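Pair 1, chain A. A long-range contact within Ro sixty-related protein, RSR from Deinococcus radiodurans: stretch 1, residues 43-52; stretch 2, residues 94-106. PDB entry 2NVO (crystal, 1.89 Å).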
# COMPACT_ATOMS: atom_id res chain seq x y z
N ARG A 43 14.61 14.18 7.88
CA ARG A 43 13.74 13.79 8.98
C ARG A 43 12.28 13.95 8.58
O ARG A 43 11.44 13.13 8.93
CB ARG A 43 14.05 14.61 10.24
CG ARG A 43 13.41 14.03 11.48
CD ARG A 43 13.77 14.82 12.74
NE ARG A 43 13.01 14.36 13.90
CZ ARG A 43 13.25 14.75 15.15
NH1 ARG A 43 14.23 15.61 15.39
NH2 ARG A 43 12.52 14.29 16.15
N LEU A 44 11.97 15.01 7.84
CA LEU A 44 10.62 15.24 7.37
C LEU A 44 10.24 14.22 6.29
O LEU A 44 9.11 13.73 6.27
CB LEU A 44 10.45 16.66 6.82
CG LEU A 44 9.06 16.97 6.25
CD1 LEU A 44 8.01 16.95 7.36
CD2 LEU A 44 9.04 18.30 5.52
N THR A 45 11.18 13.88 5.41
CA THR A 45 10.90 12.90 4.37
C THR A 45 10.55 11.55 5.03
O THR A 45 9.61 10.86 4.60
CB THR A 45 12.08 12.72 3.39
OG1 THR A 45 12.18 13.86 2.53
CG2 THR A 45 11.87 11.49 2.52
N ARG A 46 11.28 11.20 6.07
CA ARG A 46 11.00 9.94 6.75
C ARG A 46 9.60 9.93 7.34
O ARG A 46 8.88 8.95 7.24
CB ARG A 46 12.02 9.65 7.85
CG ARG A 46 11.80 8.28 8.50
CD ARG A 46 13.00 7.85 9.35
NE ARG A 46 14.14 7.51 8.51
CZ ARG A 46 15.23 6.87 8.94
NH1 ARG A 46 15.33 6.52 10.21
NH2 ARG A 46 16.21 6.60 8.08
N PHE A 47 9.21 11.05 7.94
CA PHE A 47 7.87 11.17 8.49
C PHE A 47 6.81 11.07 7.39
O PHE A 47 5.75 10.46 7.57
CB PHE A 47 7.73 12.48 9.26
CG PHE A 47 6.33 12.78 9.68
CD1 PHE A 47 5.85 12.35 10.90
CD2 PHE A 47 5.49 13.51 8.85
CE1 PHE A 47 4.54 12.62 11.29
CE2 PHE A 47 4.18 13.78 9.23
CZ PHE A 47 3.72 13.34 10.45
N LEU A 48 7.10 11.67 6.24
CA LEU A 48 6.17 11.65 5.11
C LEU A 48 5.97 10.25 4.52
O LEU A 48 4.88 9.91 4.08
CB LEU A 48 6.66 12.59 4.01
CG LEU A 48 6.55 14.07 4.36
CD1 LEU A 48 7.29 14.91 3.33
CD2 LEU A 48 5.08 14.46 4.43
N VAL A 49 7.02 9.44 4.51
CA VAL A 49 6.92 8.09 3.95
C VAL A 49 6.35 7.09 4.94
O VAL A 49 5.45 6.33 4.62
CB VAL A 49 8.28 7.57 3.45
CG1 VAL A 49 8.20 6.07 3.11
CG2 VAL A 49 8.75 8.37 2.27
N LEU A 50 6.91 7.07 6.15
CA LEU A 50 6.52 6.08 7.14
C LEU A 50 5.26 6.48 7.89
O LEU A 50 4.50 5.63 8.32
CB LEU A 50 7.65 5.86 8.15
CG LEU A 50 8.97 5.37 7.55
CD1 LEU A 50 9.99 5.10 8.65
CD2 LEU A 50 8.72 4.14 6.71
N GLY A 51 5.03 7.78 8.04
CA GLY A 51 3.88 8.27 8.77
C GLY A 51 4.19 8.29 10.25
O GLY A 51 3.30 8.34 11.08
N VAL A 52 5.48 8.22 10.55
CA VAL A 52 5.96 8.29 11.91
C VAL A 52 7.32 9.00 11.90
O VAL A 52 8.04 8.98 10.89
CB VAL A 52 6.12 6.88 12.51
CG1 VAL A 52 7.52 6.36 12.24
CG2 VAL A 52 5.85 6.90 14.00
N GLN A 94 6.45 9.60 -5.20
CA GLN A 94 5.50 8.50 -5.05
C GLN A 94 6.01 7.31 -4.24
O GLN A 94 5.62 6.18 -4.51
CB GLN A 94 5.03 8.02 -6.42
CG GLN A 94 4.67 9.15 -7.35
CD GLN A 94 3.88 8.68 -8.56
OE1 GLN A 94 3.38 7.56 -8.59
NE2 GLN A 94 3.77 9.55 -9.56
N ARG A 95 6.86 7.56 -3.25
CA ARG A 95 7.36 6.48 -2.41
C ARG A 95 6.55 6.28 -1.13
O ARG A 95 6.71 5.27 -0.42
CB ARG A 95 8.84 6.67 -2.06
CG ARG A 95 9.78 5.74 -2.83
CD ARG A 95 10.54 6.47 -3.93
NE ARG A 95 11.46 7.47 -3.37
CZ ARG A 95 12.33 8.16 -4.10
NH1 ARG A 95 12.42 7.96 -5.40
NH2 ARG A 95 13.13 9.06 -3.51
N ALA A 96 5.66 7.22 -0.83
CA ALA A 96 4.83 7.10 0.37
C ALA A 96 3.70 6.11 0.15
O ALA A 96 2.91 6.27 -0.78
CB ALA A 96 4.28 8.46 0.78
N PRO A 97 3.63 5.06 0.99
CA PRO A 97 2.52 4.11 0.93
C PRO A 97 1.18 4.83 1.05
O PRO A 97 0.20 4.44 0.40
CB PRO A 97 2.74 3.23 2.16
CG PRO A 97 4.17 3.34 2.45
CD PRO A 97 4.63 4.68 1.99
N LYS A 98 1.14 5.86 1.88
CA LYS A 98 -0.09 6.60 2.13
C LYS A 98 0.08 8.09 1.91
O LYS A 98 1.11 8.67 2.22
CB LYS A 98 -0.57 6.35 3.55
CG LYS A 98 -1.21 4.99 3.77
CD LYS A 98 -1.47 4.75 5.24
CE LYS A 98 -2.77 4.00 5.45
NZ LYS A 98 -2.90 3.45 6.84
N ALA A 99 -0.97 8.72 1.39
CA ALA A 99 -1.00 10.16 1.21
C ALA A 99 -1.19 10.91 2.54
O ALA A 99 -0.82 12.08 2.65
CB ALA A 99 -2.10 10.53 0.23
N ASP A 100 -1.74 10.23 3.54
CA ASP A 100 -2.09 10.84 4.83
C ASP A 100 -1.07 11.84 5.40
O ASP A 100 -1.43 12.97 5.73
CB ASP A 100 -2.36 9.77 5.91
CG ASP A 100 -3.46 8.81 5.52
OD1 ASP A 100 -3.65 8.54 4.31
OD2 ASP A 100 -4.11 8.29 6.44
N PRO A 101 0.20 11.41 5.56
CA PRO A 101 1.19 12.30 6.18
C PRO A 101 1.43 13.58 5.36
O PRO A 101 1.66 14.64 5.96
CB PRO A 101 2.47 11.45 6.22
CG PRO A 101 1.98 10.03 6.21
CD PRO A 101 0.73 10.05 5.34
N ALA A 102 1.42 13.46 4.04
CA ALA A 102 1.64 14.61 3.17
C ALA A 102 0.44 15.55 3.21
O ALA A 102 0.59 16.78 3.14
CB ALA A 102 1.91 14.16 1.74
N LEU A 103 -0.76 14.98 3.33
CA LEU A 103 -1.97 15.76 3.49
C LEU A 103 -1.98 16.54 4.80
O LEU A 103 -2.38 17.70 4.82
CB LEU A 103 -3.20 14.85 3.41
CG LEU A 103 -3.40 14.22 2.03
CD1 LEU A 103 -4.54 13.21 2.05
CD2 LEU A 103 -3.66 15.31 1.00
N LEU A 104 -1.51 15.90 5.87
CA LEU A 104 -1.46 16.51 7.19
C LEU A 104 -0.45 17.64 7.21
O LEU A 104 -0.74 18.73 7.71
CB LEU A 104 -1.06 15.48 8.25
CG LEU A 104 -0.64 16.01 9.63
CD1 LEU A 104 -1.73 16.91 10.23
CD2 LEU A 104 -0.29 14.89 10.60
N VAL A 105 0.73 17.38 6.68
CA VAL A 105 1.77 18.40 6.62
C VAL A 105 1.31 19.60 5.80
O VAL A 105 1.51 20.74 6.20
CB VAL A 105 3.07 17.82 6.03
CG1 VAL A 105 4.03 18.94 5.72
CG2 VAL A 105 3.71 16.85 7.03
N LEU A 106 0.68 19.32 4.66
CA LEU A 106 0.16 20.36 3.79
C LEU A 106 -0.87 21.22 4.51
O LEU A 106 -0.84 22.45 4.40
CB LEU A 106 -0.45 19.78 2.51
CG LEU A 106 -0.67 20.82 1.40
CD1 LEU A 106 0.64 21.25 0.74
CD2 LEU A 106 -1.64 20.31 0.34
O HOH W 1 2.65 10.93 2.48
O HOH W 2 2.88 7.07 3.92

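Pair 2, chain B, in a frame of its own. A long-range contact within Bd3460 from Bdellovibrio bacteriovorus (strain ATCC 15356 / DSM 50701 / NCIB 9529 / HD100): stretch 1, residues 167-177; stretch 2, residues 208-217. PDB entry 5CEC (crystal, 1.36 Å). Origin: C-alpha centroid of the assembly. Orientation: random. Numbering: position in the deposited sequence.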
# COMPACT_ATOMS: atom_id res chain seq x y z
N ALA B 167 -17.17 -21.50 -6.06
CA ALA B 167 -15.74 -21.13 -6.14
C ALA B 167 -14.99 -21.88 -7.20
O ALA B 167 -14.08 -21.33 -7.82
CB ALA B 167 -15.08 -21.32 -4.79
N LEU B 168 -15.36 -23.15 -7.42
CA LEU B 168 -14.71 -23.93 -8.47
C LEU B 168 -14.77 -23.24 -9.83
O LEU B 168 -13.83 -23.33 -10.60
CB LEU B 168 -15.32 -25.34 -8.54
CG LEU B 168 -14.53 -26.33 -9.39
CD1 LEU B 168 -13.22 -26.72 -8.71
CD2 LEU B 168 -15.33 -27.60 -9.60
N PHE B 169 -15.89 -22.58 -10.11
CA PHE B 169 -16.05 -21.86 -11.38
C PHE B 169 -15.14 -20.64 -11.45
O PHE B 169 -14.54 -20.35 -12.50
CB PHE B 169 -17.51 -21.39 -11.53
CG PHE B 169 -18.47 -22.49 -11.87
CD1 PHE B 169 -18.85 -23.45 -10.94
CD2 PHE B 169 -19.02 -22.55 -13.13
CE1 PHE B 169 -19.74 -24.43 -11.28
CE2 PHE B 169 -19.91 -23.53 -13.48
CZ PHE B 169 -20.29 -24.47 -12.55
N ALA B 170 -15.05 -19.88 -10.35
CA ALA B 170 -14.20 -18.70 -10.35
C ALA B 170 -12.74 -19.04 -10.55
O ALA B 170 -12.04 -18.40 -11.32
CB ALA B 170 -14.38 -17.94 -9.04
N VAL B 171 -12.28 -20.07 -9.84
CA VAL B 171 -10.91 -20.54 -9.98
C VAL B 171 -10.69 -21.22 -11.31
O VAL B 171 -9.59 -21.12 -11.89
CB VAL B 171 -10.53 -21.43 -8.78
CG1 VAL B 171 -9.25 -22.18 -9.00
CG2 VAL B 171 -10.56 -20.60 -7.50
N ALA B 172 -11.70 -21.89 -11.83
CA ALA B 172 -11.59 -22.45 -13.19
C ALA B 172 -11.26 -21.35 -14.18
O ALA B 172 -10.44 -21.55 -15.08
CB ALA B 172 -12.88 -23.16 -13.58
N ARG B 173 -11.93 -20.19 -14.07
CA ARG B 173 -11.60 -19.09 -15.00
C ARG B 173 -10.24 -18.46 -14.73
O ARG B 173 -9.43 -18.28 -15.65
CB ARG B 173 -12.63 -18.00 -14.90
CG ARG B 173 -13.99 -18.37 -15.42
CD ARG B 173 -14.83 -17.13 -15.66
NE ARG B 173 -16.18 -17.45 -16.10
CZ ARG B 173 -17.20 -17.74 -15.30
NH1 ARG B 173 -17.05 -17.79 -13.98
NH2 ARG B 173 -18.35 -18.03 -15.86
N TYR B 174 -9.99 -18.12 -13.46
CA TYR B 174 -8.93 -17.17 -13.17
C TYR B 174 -7.87 -17.65 -12.18
O TYR B 174 -6.99 -16.87 -11.78
CB TYR B 174 -9.55 -15.88 -12.67
CG TYR B 174 -10.59 -15.30 -13.61
CD1 TYR B 174 -10.25 -15.01 -14.94
CD2 TYR B 174 -11.90 -15.08 -13.21
CE1 TYR B 174 -11.17 -14.49 -15.82
CE2 TYR B 174 -12.82 -14.52 -14.09
CZ TYR B 174 -12.46 -14.26 -15.40
OH TYR B 174 -13.36 -13.74 -16.27
N GLY B 175 -7.93 -18.93 -11.80
CA GLY B 175 -7.02 -19.50 -10.83
C GLY B 175 -6.12 -20.55 -11.41
O GLY B 175 -5.93 -20.65 -12.63
N THR B 176 -5.54 -21.32 -10.50
CA THR B 176 -4.51 -22.28 -10.83
C THR B 176 -4.94 -23.71 -10.54
O THR B 176 -5.91 -23.93 -9.82
CB THR B 176 -3.28 -22.05 -9.97
OG1 THR B 176 -3.61 -22.27 -8.60
CG2 THR B 176 -2.70 -20.63 -10.15
N PRO B 177 -4.17 -24.69 -11.06
CA PRO B 177 -4.45 -26.07 -10.69
C PRO B 177 -4.36 -26.32 -9.18
O PRO B 177 -5.17 -27.07 -8.64
CB PRO B 177 -3.38 -26.83 -11.47
CG PRO B 177 -3.26 -26.04 -12.73
CD PRO B 177 -3.27 -24.62 -12.22
N SER B 208 -10.15 -19.41 -21.59
CA SER B 208 -8.83 -19.72 -22.17
C SER B 208 -7.80 -20.02 -21.08
O SER B 208 -6.62 -19.73 -21.23
CB SER B 208 -8.35 -18.61 -23.12
OG SER B 208 -9.29 -18.43 -24.18
N ASN B 209 -8.25 -20.62 -19.97
CA ASN B 209 -7.36 -21.07 -18.92
C ASN B 209 -6.94 -22.46 -19.20
O ASN B 209 -7.62 -23.41 -18.82
CB ASN B 209 -8.02 -20.95 -17.55
CG ASN B 209 -7.02 -21.04 -16.42
OD1 ASN B 209 -6.03 -21.80 -16.49
ND2 ASN B 209 -7.30 -20.35 -15.33
N GLN B 210 -5.86 -22.61 -19.97
CA GLN B 210 -5.42 -23.93 -20.40
C GLN B 210 -5.11 -24.82 -19.20
O GLN B 210 -5.48 -25.99 -19.19
CB GLN B 210 -4.15 -23.81 -21.27
CG GLN B 210 -4.37 -23.39 -22.71
CD GLN B 210 -4.98 -24.46 -23.61
OE1 GLN B 210 -5.65 -24.13 -24.57
NE2 GLN B 210 -4.68 -25.75 -23.34
N ASP B 211 -4.44 -24.27 -18.18
CA ASP B 211 -3.99 -25.12 -17.09
C ASP B 211 -5.15 -25.65 -16.23
O ASP B 211 -5.13 -26.81 -15.85
CB ASP B 211 -2.98 -24.40 -16.20
CG ASP B 211 -1.69 -24.08 -16.91
OD1 ASP B 211 -1.29 -24.85 -17.79
OD2 ASP B 211 -1.08 -23.04 -16.58
N THR B 212 -6.14 -24.82 -15.90
CA THR B 212 -7.27 -25.32 -15.15
C THR B 212 -8.18 -26.21 -16.00
O THR B 212 -8.75 -27.17 -15.47
CB THR B 212 -8.13 -24.21 -14.53
OG1 THR B 212 -8.60 -23.38 -15.57
CG2 THR B 212 -7.36 -23.42 -13.45
N ALA B 213 -8.29 -25.93 -17.31
CA ALA B 213 -9.14 -26.77 -18.16
C ALA B 213 -8.54 -28.17 -18.22
O ALA B 213 -9.26 -29.16 -18.06
CB ALA B 213 -9.30 -26.18 -19.56
N LYS B 214 -7.23 -28.25 -18.45
CA LYS B 214 -6.55 -29.54 -18.49
C LYS B 214 -6.78 -30.30 -17.19
O LYS B 214 -7.13 -31.48 -17.19
CB LYS B 214 -5.04 -29.34 -18.69
CG LYS B 214 -4.66 -28.96 -20.10
CD LYS B 214 -3.17 -28.67 -20.25
CE LYS B 214 -2.89 -27.90 -21.55
NZ LYS B 214 -1.47 -27.87 -22.00
N ALA B 215 -6.58 -29.59 -16.07
CA ALA B 215 -6.73 -30.20 -14.75
C ALA B 215 -8.15 -30.68 -14.50
O ALA B 215 -8.35 -31.82 -14.09
CB ALA B 215 -6.31 -29.25 -13.65
N LEU B 216 -9.13 -29.83 -14.78
CA LEU B 216 -10.52 -30.20 -14.57
C LEU B 216 -11.02 -31.33 -15.46
O LEU B 216 -11.82 -32.17 -15.02
CB LEU B 216 -11.43 -29.01 -14.74
CG LEU B 216 -11.38 -28.04 -13.58
CD1 LEU B 216 -11.99 -26.73 -14.01
CD2 LEU B 216 -12.08 -28.59 -12.36
N SER B 217 -10.49 -31.43 -16.69
CA SER B 217 -10.86 -32.50 -17.60
C SER B 217 -10.59 -33.87 -17.02
O SER B 217 -11.31 -34.82 -17.32
CB SER B 217 -10.15 -32.37 -18.95
OG SER B 217 -8.78 -32.73 -18.87
O HOH W 3 -4.18 -21.36 -14.50

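What backbone arrangement do the two contacts share? In each pair a helix runs down to a glycine, G51(A) in pair 1 and G175(B) in pair 2, and its last turns lie against the start of a second helix. The axes approach to 8.1 Å in pair 1 and 8.3 Å in pair 2, and the angles between their N-to-C directions are 126° and 131°, so the helices run obliquely and more nearly antiparallel than parallel. Fourteen central residues superpose with an RMSD of 0.9 Å. L44(A) falls on L168(B), L48(A) on A172(B), P101(A) on T212(B) and V105(A) on L216(B).

How is the space between the helices filled? In pair 1 three residues of the first helix converge on V105(A): its CG2 lies 4.3 Å from L44(A) CD1, 3.8 Å from F47(A) CE2 and 3.8 Å from L48(A) CD2. F47(A) also reaches L104(A), whose CD2 sits at the ring edge, 4.3 Å from F47(A) CZ. At two matched positions the bulk is exchanged across the interface. Where pair 1 has L48(A), pair 2 has the short A172(B), and the longer L216(B) stands in the place of V105(A). L216(B) CD1 comes within 3.7 Å of A172(B) CB, while its CD2 meets L168(B) CD1 at 4.3 Å. At these two positions the leucine is on the first helix in pair 1 and on the second in pair 2, and in both pairs the gap is closed by apolar contact.

What happens to the carbonyl groups at the end of the first helix? Here the chemistry differs. In pair 1 no hydrogen bond crosses directly between the stretches, and P101(A) offers carbon to the helix end: its CB lies 3.6 Å from L48(A) O and its CG 3.6 Å from G51(A) CA. Water takes up the polar work. Water 1 donates to L48(A) O (2.9 Å) and K98(A) O (2.7 Å), and water 2 accepts from K98(A) N (2.9 Å) and lies 2.8 Å from V49(A) O, well placed to donate to it. In pair 2 the residue matching P101(A) is T212(B), whose OG1 donates to A172(B) O at 2.6 Å; its methyl CG2 still packs near G175(B) O, at 3.2 Å.

How does N209(B) serve both helices at once? It matches K98(A), though loosely, and their side chains differ sharply: the CA-to-CB bond of K98(A) points sideways, whereas that of N209(B) points toward the first stretch. Its ND2 donates to R173(B) O and to G175(B) O, each at 3.0 Å and with nearly straight geometry, tying down carbonyls at the end of the first helix. The other side of the same amide caps the second helix, N209(B) OD1 accepting from T212(B) N at 3.1 Å. Water 3 adds a bridge, donating to G175(B) O (2.7 Å) and N209(B) OD1 (2.8 Å). One asparagine and one threonine therefore make direct bonds across a junction that pair 1 spans with proline packing and ordered water.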